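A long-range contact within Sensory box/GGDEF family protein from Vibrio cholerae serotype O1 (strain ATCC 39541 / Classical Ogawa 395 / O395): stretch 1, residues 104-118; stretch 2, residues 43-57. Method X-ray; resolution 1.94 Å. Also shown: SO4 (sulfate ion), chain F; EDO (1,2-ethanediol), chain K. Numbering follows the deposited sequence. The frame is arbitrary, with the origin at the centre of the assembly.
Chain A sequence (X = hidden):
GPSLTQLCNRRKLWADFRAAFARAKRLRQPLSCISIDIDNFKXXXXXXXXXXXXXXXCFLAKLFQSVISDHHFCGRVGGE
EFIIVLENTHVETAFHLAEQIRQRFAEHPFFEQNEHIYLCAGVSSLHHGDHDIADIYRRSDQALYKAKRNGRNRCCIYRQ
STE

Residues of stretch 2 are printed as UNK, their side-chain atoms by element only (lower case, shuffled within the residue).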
# COMPACT_ATOMS: atom_id res chain seq x y z
N ARG A 104 7.15 -7.60 -7.83
CA ARG A 104 6.30 -8.24 -8.83
C ARG A 104 5.60 -7.22 -9.72
O ARG A 104 5.32 -7.49 -10.90
CB ARG A 104 5.30 -9.19 -8.17
CG ARG A 104 5.98 -10.48 -7.72
CD ARG A 104 4.99 -11.59 -7.47
NE ARG A 104 4.11 -11.82 -8.62
CZ ARG A 104 2.95 -12.45 -8.51
NH1 ARG A 104 2.57 -12.90 -7.32
NH2 ARG A 104 2.16 -12.61 -9.56
N PHE A 105 5.32 -6.03 -9.18
CA PHE A 105 4.76 -5.00 -10.00
C PHE A 105 5.79 -4.55 -11.04
O PHE A 105 5.46 -4.39 -12.22
CB PHE A 105 4.31 -3.84 -9.10
CG PHE A 105 3.50 -2.79 -9.81
CD1 PHE A 105 2.19 -3.04 -10.17
CD2 PHE A 105 4.04 -1.54 -10.04
CE1 PHE A 105 1.42 -2.05 -10.79
CE2 PHE A 105 3.28 -0.54 -10.67
CZ PHE A 105 1.99 -0.79 -11.05
N ALA A 106 7.03 -4.37 -10.61
CA ALA A 106 8.12 -3.91 -11.48
C ALA A 106 8.40 -4.95 -12.57
O ALA A 106 8.89 -4.63 -13.66
CB ALA A 106 9.39 -3.65 -10.67
N GLU A 107 8.15 -6.20 -12.23
CA GLU A 107 8.44 -7.32 -13.14
C GLU A 107 7.32 -7.59 -14.15
O GLU A 107 7.51 -8.34 -15.10
CB GLU A 107 8.73 -8.58 -12.34
CG GLU A 107 10.08 -8.63 -11.67
CD GLU A 107 10.13 -9.67 -10.55
OE1 GLU A 107 9.06 -10.25 -10.19
OE2 GLU A 107 11.24 -9.92 -10.02
N HIS A 108 6.12 -7.05 -13.91
CA HIS A 108 5.01 -7.34 -14.82
C HIS A 108 5.04 -6.41 -16.04
O HIS A 108 5.07 -5.20 -15.91
CB HIS A 108 3.68 -7.23 -14.09
CG HIS A 108 2.50 -7.55 -14.96
ND1 HIS A 108 2.10 -8.85 -15.21
CD2 HIS A 108 1.61 -6.75 -15.59
CE1 HIS A 108 1.04 -8.83 -16.00
NE2 HIS A 108 0.72 -7.57 -16.24
N PRO A 109 5.08 -7.00 -17.24
CA PRO A 109 5.05 -6.18 -18.46
C PRO A 109 3.63 -5.72 -18.76
O PRO A 109 2.69 -6.53 -18.58
CB PRO A 109 5.53 -7.16 -19.54
CG PRO A 109 5.08 -8.50 -19.03
CD PRO A 109 5.19 -8.44 -17.54
N PHE A 110 3.46 -4.46 -19.16
CA PHE A 110 2.13 -3.91 -19.37
C PHE A 110 1.91 -3.55 -20.82
O PHE A 110 2.77 -2.91 -21.42
CB PHE A 110 1.92 -2.63 -18.54
CG PHE A 110 1.66 -2.88 -17.07
CD1 PHE A 110 0.38 -3.19 -16.64
CD2 PHE A 110 2.68 -2.80 -16.14
CE1 PHE A 110 0.12 -3.42 -15.32
CE2 PHE A 110 2.42 -3.04 -14.80
CZ PHE A 110 1.13 -3.34 -14.40
N PHE A 111 0.75 -3.90 -21.38
CA PHE A 111 0.34 -3.39 -22.68
C PHE A 111 1.19 -3.96 -23.83
O PHE A 111 2.23 -4.58 -23.59
CB PHE A 111 0.41 -1.86 -22.73
CG PHE A 111 -0.10 -1.17 -21.48
CD1 PHE A 111 -1.25 -1.61 -20.84
CD2 PHE A 111 0.60 -0.09 -20.95
CE1 PHE A 111 -1.72 -0.96 -19.68
CE2 PHE A 111 0.14 0.56 -19.80
CZ PHE A 111 -1.02 0.11 -19.17
N GLU A 112 0.68 -3.81 -25.04
CA GLU A 112 1.39 -4.27 -26.24
C GLU A 112 2.88 -3.97 -26.24
O GLU A 112 3.67 -4.73 -26.82
CB GLU A 112 0.73 -3.68 -27.50
CG GLU A 112 1.23 -4.31 -28.81
CD GLU A 112 2.53 -3.69 -29.32
OE1 GLU A 112 3.23 -4.34 -30.12
OE2 GLU A 112 2.85 -2.54 -28.90
N GLN A 113 3.31 -2.86 -25.64
CA GLN A 113 4.73 -2.58 -25.70
C GLN A 113 5.53 -3.00 -24.48
O GLN A 113 6.68 -2.59 -24.33
CB GLN A 113 4.99 -1.10 -26.02
CG GLN A 113 4.56 -0.10 -24.98
CD GLN A 113 4.70 1.30 -25.55
OE1 GLN A 113 3.77 1.80 -26.19
NE2 GLN A 113 5.87 1.92 -25.36
N ASN A 114 4.94 -3.86 -23.63
CA ASN A 114 5.67 -4.38 -22.48
C ASN A 114 6.27 -3.25 -21.65
O ASN A 114 7.44 -3.28 -21.28
CB ASN A 114 6.76 -5.34 -22.90
CG ASN A 114 6.21 -6.55 -23.60
OD1 ASN A 114 5.20 -7.11 -23.18
ND2 ASN A 114 6.85 -6.94 -24.71
N GLU A 115 5.46 -2.27 -21.34
CA GLU A 115 5.87 -1.14 -20.52
C GLU A 115 6.08 -1.59 -19.08
O GLU A 115 5.27 -2.38 -18.56
CB GLU A 115 4.81 -0.05 -20.59
CG GLU A 115 5.13 1.20 -19.80
CD GLU A 115 6.03 2.16 -20.56
OE1 GLU A 115 6.43 1.83 -21.70
OE2 GLU A 115 6.29 3.27 -20.02
N HIS A 116 7.15 -1.13 -18.44
CA HIS A 116 7.32 -1.48 -17.03
C HIS A 116 6.96 -0.29 -16.15
O HIS A 116 7.26 0.87 -16.46
CB HIS A 116 8.75 -1.97 -16.74
CG HIS A 116 9.00 -3.35 -17.26
ND1 HIS A 116 8.74 -4.49 -16.51
CD2 HIS A 116 9.46 -3.79 -18.45
CE1 HIS A 116 9.04 -5.56 -17.22
NE2 HIS A 116 9.48 -5.17 -18.41
N ILE A 117 6.19 -0.58 -15.11
CA ILE A 117 5.69 0.43 -14.19
C ILE A 117 6.17 0.07 -12.78
O ILE A 117 6.26 -1.11 -12.44
CB ILE A 117 4.15 0.53 -14.25
CG1 ILE A 117 3.69 0.64 -15.70
CG2 ILE A 117 3.60 1.74 -13.45
CD1 ILE A 117 2.17 0.67 -15.86
N TYR A 118 6.43 1.08 -11.95
CA TYR A 118 7.05 0.89 -10.65
C TYR A 118 6.22 1.56 -9.55
O TYR A 118 5.37 2.42 -9.82
CB TYR A 118 8.50 1.44 -10.67
CG TYR A 118 9.36 0.88 -11.79
CD1 TYR A 118 10.08 -0.30 -11.60
CD2 TYR A 118 9.42 1.49 -13.05
CE1 TYR A 118 10.85 -0.84 -12.62
CE2 TYR A 118 10.19 0.91 -14.10
CZ TYR A 118 10.89 -0.24 -13.86
OH TYR A 118 11.67 -0.85 -14.84
N UNK A 43 1.98 10.07 -16.06
CA UNK A 43 2.58 9.82 -17.39
C UNK A 43 1.92 8.62 -18.05
O UNK A 43 1.64 8.63 -19.26
c UNK A 43 4.09 9.60 -17.31
c UNK A 43 4.60 10.04 -19.82
c UNK A 43 4.69 9.06 -18.63
c UNK A 43 6.11 8.48 -18.50
N UNK A 44 1.62 7.58 -17.27
CA UNK A 44 0.95 6.40 -17.85
C UNK A 44 -0.42 6.76 -18.43
O UNK A 44 -0.77 6.32 -19.54
c UNK A 44 0.80 5.28 -16.82
c UNK A 44 2.17 4.68 -16.49
c UNK A 44 2.89 4.01 -17.70
c UNK A 44 -0.12 4.19 -17.36
N UNK A 45 -1.21 7.56 -17.71
CA UNK A 45 -2.52 7.96 -18.23
C UNK A 45 -2.40 8.91 -19.42
O UNK A 45 -3.14 8.77 -20.40
o UNK A 45 -5.00 6.98 -16.34
c UNK A 45 -3.37 8.59 -17.12
n UNK A 45 -3.14 7.25 -15.11
c UNK A 45 -3.91 7.54 -16.14
N UNK A 46 -1.44 9.82 -19.38
CA UNK A 46 -1.21 10.76 -20.49
C UNK A 46 -0.86 10.03 -21.77
O UNK A 46 -1.34 10.39 -22.84
o UNK A 46 -1.68 12.85 -18.80
c UNK A 46 -0.08 11.73 -20.15
c UNK A 46 -0.47 12.73 -19.09
o UNK A 46 0.46 13.31 -18.50
N UNK A 47 -0.07 8.97 -21.65
CA UNK A 47 0.44 8.26 -22.83
C UNK A 47 -0.46 7.11 -23.30
O UNK A 47 -0.57 6.85 -24.50
c UNK A 47 3.74 6.21 -23.44
n UNK A 47 4.33 5.59 -24.46
o UNK A 47 4.22 6.24 -22.30
c UNK A 47 1.83 7.69 -22.56
c UNK A 47 2.43 6.93 -23.76
N UNK A 48 -1.18 6.49 -22.37
CA UNK A 48 -1.97 5.32 -22.73
C UNK A 48 -3.46 5.51 -22.51
O UNK A 48 -4.26 4.72 -23.01
c UNK A 48 2.58 3.05 -22.58
c UNK A 48 0.27 2.90 -23.21
c UNK A 48 -0.09 3.73 -22.15
c UNK A 48 0.91 4.20 -21.30
c UNK A 48 2.24 3.87 -21.51
c UNK A 48 1.59 2.56 -23.42
c UNK A 48 -1.51 4.10 -21.92
N UNK A 49 -3.84 6.56 -21.80
CA UNK A 49 -5.26 6.77 -21.60
C UNK A 49 -5.78 6.19 -20.31
O UNK A 49 -5.15 5.33 -19.68
N UNK A 50 -6.94 6.71 -19.92
CA UNK A 50 -7.57 6.42 -18.64
C UNK A 50 -7.96 4.95 -18.45
O UNK A 50 -7.88 4.41 -17.34
c UNK A 50 -9.53 7.16 -17.19
n UNK A 50 -9.19 7.87 -16.06
c UNK A 50 -8.81 7.31 -18.50
n UNK A 50 -10.83 6.61 -15.51
c UNK A 50 -10.56 6.36 -16.84
c UNK A 50 -9.99 7.53 -15.07
N UNK A 51 -8.37 4.29 -19.53
CA UNK A 51 -8.78 2.89 -19.39
C UNK A 51 -7.59 2.00 -19.09
O UNK A 51 -7.69 1.07 -18.30
o UNK A 51 -11.59 2.66 -21.77
c UNK A 51 -9.50 2.41 -20.66
o UNK A 51 -11.36 3.59 -19.79
c UNK A 51 -10.92 2.92 -20.75
N UNK A 52 -6.44 2.33 -19.68
CA UNK A 52 -5.23 1.56 -19.44
C UNK A 52 -4.63 1.87 -18.08
O UNK A 52 -4.12 0.97 -17.40
c UNK A 52 -4.23 1.81 -20.56
c UNK A 52 -3.57 1.03 -22.84
n UNK A 52 -3.01 0.16 -25.08
c UNK A 52 -4.50 0.85 -21.69
c UNK A 52 -4.03 0.17 -24.01
N UNK A 53 -4.70 3.14 -17.67
CA UNK A 53 -4.31 3.51 -16.33
C UNK A 53 -5.10 2.68 -15.34
O UNK A 53 -4.56 2.16 -14.36
N UNK A 54 -6.40 2.55 -15.60
CA UNK A 54 -7.27 1.73 -14.76
C UNK A 54 -6.90 0.25 -14.73
O UNK A 54 -7.10 -0.41 -13.71
c UNK A 54 -8.72 1.90 -15.24
c UNK A 54 -9.34 3.20 -14.74
o UNK A 54 -8.61 3.99 -14.10
o UNK A 54 -10.53 3.44 -15.03
N UNK A 55 -6.36 -0.27 -15.83
CA UNK A 55 -5.92 -1.67 -15.86
C UNK A 55 -4.77 -1.89 -14.91
O UNK A 55 -4.65 -2.96 -14.29
c UNK A 55 -6.65 -2.29 -18.23
c UNK A 55 -6.18 -2.66 -19.64
o UNK A 55 -7.06 -2.92 -20.49
o UNK A 55 -4.95 -2.69 -19.89
c UNK A 55 -5.50 -2.10 -17.27
N UNK A 56 -3.88 -0.90 -14.85
CA UNK A 56 -2.73 -0.93 -13.95
C UNK A 56 -3.20 -0.99 -12.51
O UNK A 56 -2.71 -1.80 -11.72
c UNK A 56 -1.34 0.44 -15.55
c UNK A 56 -0.65 0.22 -13.13
c UNK A 56 -1.83 0.31 -14.11
N UNK A 57 -4.15 -0.11 -12.17
CA UNK A 57 -4.72 -0.08 -10.83
C UNK A 57 -5.34 -1.44 -10.51
O UNK A 57 -5.14 -2.00 -9.43
c UNK A 57 -6.56 3.37 -11.03
c UNK A 57 -5.78 1.01 -10.72
c UNK A 57 -5.36 2.47 -10.93
c UNK A 57 -4.45 2.90 -9.83
S SO4 F . 2.47 -11.90 -13.27
O1 SO4 F . 1.45 -11.66 -14.29
O2 SO4 F . 3.16 -13.17 -13.51
O3 SO4 F . 3.52 -10.89 -13.29
O4 SO4 F . 1.77 -11.94 -11.98
C1 EDO K . 8.31 5.01 -17.40
O1 EDO K . 9.38 4.66 -16.49
C2 EDO K . 6.97 4.88 -16.67
O2 EDO K . 6.83 3.58 -16.06
O HOH W 1 2.65 4.72 -26.65

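Position 43 carries four carbons, forked at the second, and touches nothing on stretch 1. It is Leu43.

Position 44 has four carbons forked at the first, one arm two carbons long. They face the side chains of Phe111, Glu115 and Ile117. This is Ile44; its CD1 lies 3.9 Å from Ile117 CD1.

Position 45 has two carbons, the second bearing one oxygen and one nitrogen. It is out of reach of stretch 1 and is Asn45.

Position 46 has two carbons, the second bearing two oxygens. It is also out of reach, and is Asp46.

Position 47 has three carbons, the third bearing one oxygen and one nitrogen. It approaches Gln113 and Glu115. It is Gln47. Gln47 NE2 donates to the O of water 1 at 2.9 Å, and that water donates to Gln113 OE1.

Position 48 has one carbon and a six-carbon ring, which meets Phe111, Gln113 and Glu115. It is Phe48. Phe111 CD2 sits over one face of this ring, 3.8 Å from Phe48 CE1, and the ring planes make 40°.

Position 49 has no side-chain atoms and is out of reach of stretch 1. Phi is positive, and a CB would jam against the preceding carbonyl. It is Gly49, right before the next helix.

Position 50 has one carbon and a five-membered ring of three carbons and two nitrogens, out of reach of stretch 1. It is His50.

Position 51 has two carbons, the second bearing two oxygens, out of reach of stretch 1. It is Asp51.

Position 52 has four carbons in a row ending in nitrogen, running past the Phe111 ring. It is Lys52. Its CD lies over the ring face of Phe111 in a CH-pi contact.

Position 53 has no side-chain atoms and makes no contact with stretch 1. It is Gly53; a CB would clash with Asn45 OD1.

Position 54 has two carbons, the second bearing two oxygens, and no contact. It is Asp54.

Position 55 has three carbons, the third bearing two oxygens, and meets the Phe111 ring edge. It is Glu55, with OE1 3.7 Å from Phe111 CE1.

Position 56 has one carbon carrying two more. They touch Phe105, Phe110, Phe111 and Ile117. It is Val56. Its CG1 is 3.5 Å from Phe105 CZ, and its CG2 is 3.5 Å from Ile117 CD1.

Position 57 has four carbons forked at the second. Its CA-to-CB bond points away from stretch 1, and it makes no contact there. It is Leu57.

The contact is mainly apolar packing, and no direct hydrogen bond crosses it. Phe111, at the start of a type I turn, contacts Ile44 and Phe48 on one helix and Lys52, Glu55 and Val56 on the next. The water between Gln47 and Gln113 adds a polar link.

Stretch 2 43-57: LINDQFGHDKGDEVL
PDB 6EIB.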